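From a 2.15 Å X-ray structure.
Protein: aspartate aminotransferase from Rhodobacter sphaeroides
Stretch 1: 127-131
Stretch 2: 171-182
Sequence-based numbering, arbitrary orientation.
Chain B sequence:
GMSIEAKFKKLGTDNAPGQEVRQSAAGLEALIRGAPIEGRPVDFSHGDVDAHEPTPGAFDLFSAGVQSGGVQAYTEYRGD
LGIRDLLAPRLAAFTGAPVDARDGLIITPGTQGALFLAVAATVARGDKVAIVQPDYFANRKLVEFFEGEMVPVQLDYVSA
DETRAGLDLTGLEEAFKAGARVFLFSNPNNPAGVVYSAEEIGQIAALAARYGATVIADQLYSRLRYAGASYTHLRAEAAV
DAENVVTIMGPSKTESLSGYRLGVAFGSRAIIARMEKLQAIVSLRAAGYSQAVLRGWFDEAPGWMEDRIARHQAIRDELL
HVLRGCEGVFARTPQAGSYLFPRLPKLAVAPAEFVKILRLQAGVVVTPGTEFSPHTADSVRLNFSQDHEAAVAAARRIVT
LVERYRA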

# COMPACT_ATOMS: atom_id res chain seq x y z
N ASP B 127 -0.23 -10.79 21.71
CA ASP B 127 0.28 -9.60 22.43
C ASP B 127 -0.85 -8.69 22.82
O ASP B 127 -1.73 -8.43 22.03
CB ASP B 127 1.24 -8.82 21.57
CG ASP B 127 2.57 -9.50 21.40
OD1 ASP B 127 2.77 -10.57 22.01
OD2 ASP B 127 3.42 -8.97 20.64
N LYS B 128 -0.82 -8.19 24.06
CA LYS B 128 -1.73 -7.15 24.49
C LYS B 128 -1.34 -5.76 23.94
O LYS B 128 -0.18 -5.37 23.98
CB LYS B 128 -1.84 -7.14 26.00
CG LYS B 128 -2.67 -8.30 26.51
CD LYS B 128 -2.48 -8.53 27.98
CE LYS B 128 -3.31 -9.71 28.43
NZ LYS B 128 -2.75 -10.35 29.61
N VAL B 129 -2.30 -5.05 23.40
CA VAL B 129 -2.09 -3.72 22.84
C VAL B 129 -3.09 -2.77 23.43
O VAL B 129 -4.28 -3.04 23.38
CB VAL B 129 -2.26 -3.73 21.30
CG1 VAL B 129 -1.90 -2.36 20.72
CG2 VAL B 129 -1.42 -4.85 20.66
N ALA B 130 -2.61 -1.67 24.04
CA ALA B 130 -3.48 -0.61 24.58
C ALA B 130 -4.00 0.26 23.44
O ALA B 130 -3.20 0.79 22.65
CB ALA B 130 -2.72 0.26 25.60
N ILE B 131 -5.32 0.38 23.35
CA ILE B 131 -5.98 1.16 22.28
C ILE B 131 -6.98 2.07 22.96
O ILE B 131 -7.69 1.64 23.89
CB ILE B 131 -6.73 0.23 21.28
CG1 ILE B 131 -5.72 -0.66 20.52
CG2 ILE B 131 -7.65 1.03 20.31
CD1 ILE B 131 -4.78 0.09 19.65
N GLY B 171 -5.99 3.64 33.70
CA GLY B 171 -6.34 2.58 32.76
C GLY B 171 -5.18 2.17 31.84
O GLY B 171 -4.98 1.00 31.58
N LEU B 172 -4.40 3.14 31.36
CA LEU B 172 -3.23 2.85 30.52
C LEU B 172 -2.20 2.06 31.32
O LEU B 172 -1.70 1.03 30.86
CB LEU B 172 -2.60 4.13 30.01
CG LEU B 172 -1.39 3.96 29.09
CD1 LEU B 172 -1.74 3.03 27.88
CD2 LEU B 172 -0.93 5.34 28.62
N GLU B 173 -1.89 2.56 32.52
CA GLU B 173 -0.97 1.90 33.40
C GLU B 173 -1.39 0.48 33.68
O GLU B 173 -0.56 -0.40 33.65
CB GLU B 173 -0.83 2.66 34.71
CG GLU B 173 0.14 1.95 35.65
CD GLU B 173 0.54 2.76 36.85
OE1 GLU B 173 0.06 3.92 37.00
OE2 GLU B 173 1.33 2.21 37.66
N GLU B 174 -2.67 0.28 33.99
CA GLU B 174 -3.20 -1.06 34.24
C GLU B 174 -3.07 -1.98 33.00
O GLU B 174 -2.74 -3.16 33.14
CB GLU B 174 -4.66 -0.99 34.69
CG GLU B 174 -4.91 -0.37 36.10
CD GLU B 174 -4.28 -1.15 37.21
OE1 GLU B 174 -4.53 -2.38 37.31
OE2 GLU B 174 -3.53 -0.53 38.01
N ALA B 175 -3.28 -1.42 31.81
CA ALA B 175 -3.02 -2.11 30.56
C ALA B 175 -1.57 -2.61 30.50
O ALA B 175 -1.33 -3.75 30.19
CB ALA B 175 -3.32 -1.19 29.35
N PHE B 176 -0.62 -1.74 30.82
CA PHE B 176 0.78 -2.12 30.80
C PHE B 176 1.09 -3.13 31.90
O PHE B 176 1.84 -4.05 31.66
CB PHE B 176 1.72 -0.90 30.97
CG PHE B 176 1.73 0.08 29.81
CD1 PHE B 176 1.52 -0.33 28.48
CD2 PHE B 176 1.98 1.43 30.05
CE1 PHE B 176 1.55 0.55 27.47
CE2 PHE B 176 2.02 2.33 29.02
CZ PHE B 176 1.83 1.90 27.72
N LYS B 177 0.51 -2.96 33.10
CA LYS B 177 0.69 -3.97 34.20
C LYS B 177 0.20 -5.34 33.74
O LYS B 177 0.83 -6.34 33.97
CB LYS B 177 -0.05 -3.58 35.50
CG LYS B 177 0.64 -2.55 36.34
CD LYS B 177 -0.15 -2.27 37.63
CE LYS B 177 0.61 -1.26 38.56
NZ LYS B 177 -0.27 -0.64 39.63
N ALA B 178 -0.92 -5.35 33.02
CA ALA B 178 -1.51 -6.60 32.52
C ALA B 178 -0.68 -7.29 31.42
O ALA B 178 -0.95 -8.42 31.08
CB ALA B 178 -2.90 -6.33 32.02
N GLY B 179 0.31 -6.59 30.86
CA GLY B 179 1.23 -7.19 29.88
C GLY B 179 1.29 -6.47 28.53
O GLY B 179 2.03 -6.89 27.64
N ALA B 180 0.50 -5.42 28.35
CA ALA B 180 0.55 -4.65 27.10
C ALA B 180 1.93 -4.01 26.95
O ALA B 180 2.42 -3.34 27.86
CB ALA B 180 -0.52 -3.59 27.09
N ARG B 181 2.59 -4.29 25.83
CA ARG B 181 3.89 -3.66 25.52
C ARG B 181 3.85 -2.82 24.28
O ARG B 181 4.92 -2.30 23.83
CB ARG B 181 4.98 -4.74 25.42
CG ARG B 181 5.24 -5.49 26.74
CD ARG B 181 5.93 -4.56 27.79
NE ARG B 181 6.11 -5.19 29.09
CZ ARG B 181 5.25 -5.13 30.12
NH1 ARG B 181 4.07 -4.47 30.04
NH2 ARG B 181 5.56 -5.77 31.26
N VAL B 182 2.64 -2.59 23.75
CA VAL B 182 2.41 -1.56 22.76
C VAL B 182 1.21 -0.67 23.13
O VAL B 182 0.18 -1.17 23.64
CB VAL B 182 2.16 -2.18 21.38
CG1 VAL B 182 1.95 -1.06 20.29
CG2 VAL B 182 3.30 -3.12 21.00
O HOH W 1 2.26 -6.12 23.75

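This is a mixed contact in which the first residues of a strand take on the end of a helix and the segment leaving it, through backbone hydrogen bonds, a lysine tether and a small apolar patch. The firmest backbone link is Ala130 N to Val182 O, 2.9 Å with an angle of 158° at the hydrogen. The same carbonyl also receives a CA-H...O contact, Val129 CA to Val182 O at 3.5 Å. At Lys128 the pairing is looser: Arg181 N reaches Lys128 O at 3.5 Å and 138°, a weak bond. A water reinforces it, donating to Lys128 O at 2.6 Å and accepting from Arg181 N at 2.8 Å.

Lys128 extends its side chain, with chi2 to chi4 all t, so that NZ meets Ala178 O at 3.0 Å. Gly179 is the first residue to leave helical phi/psi, with a phi of 123° in a Schellman motif; a CB there would be jammed against the preceding carbonyl oxygen and would lie near the lysine chain.

Ala130 points toward the helix, its CB 3.7 Å from Leu172 CD1 and 4.1 Å from Ala175 CB. Val129 and Val182 share the other face of the sheet, CG1 to CG1 at 4.1 Å.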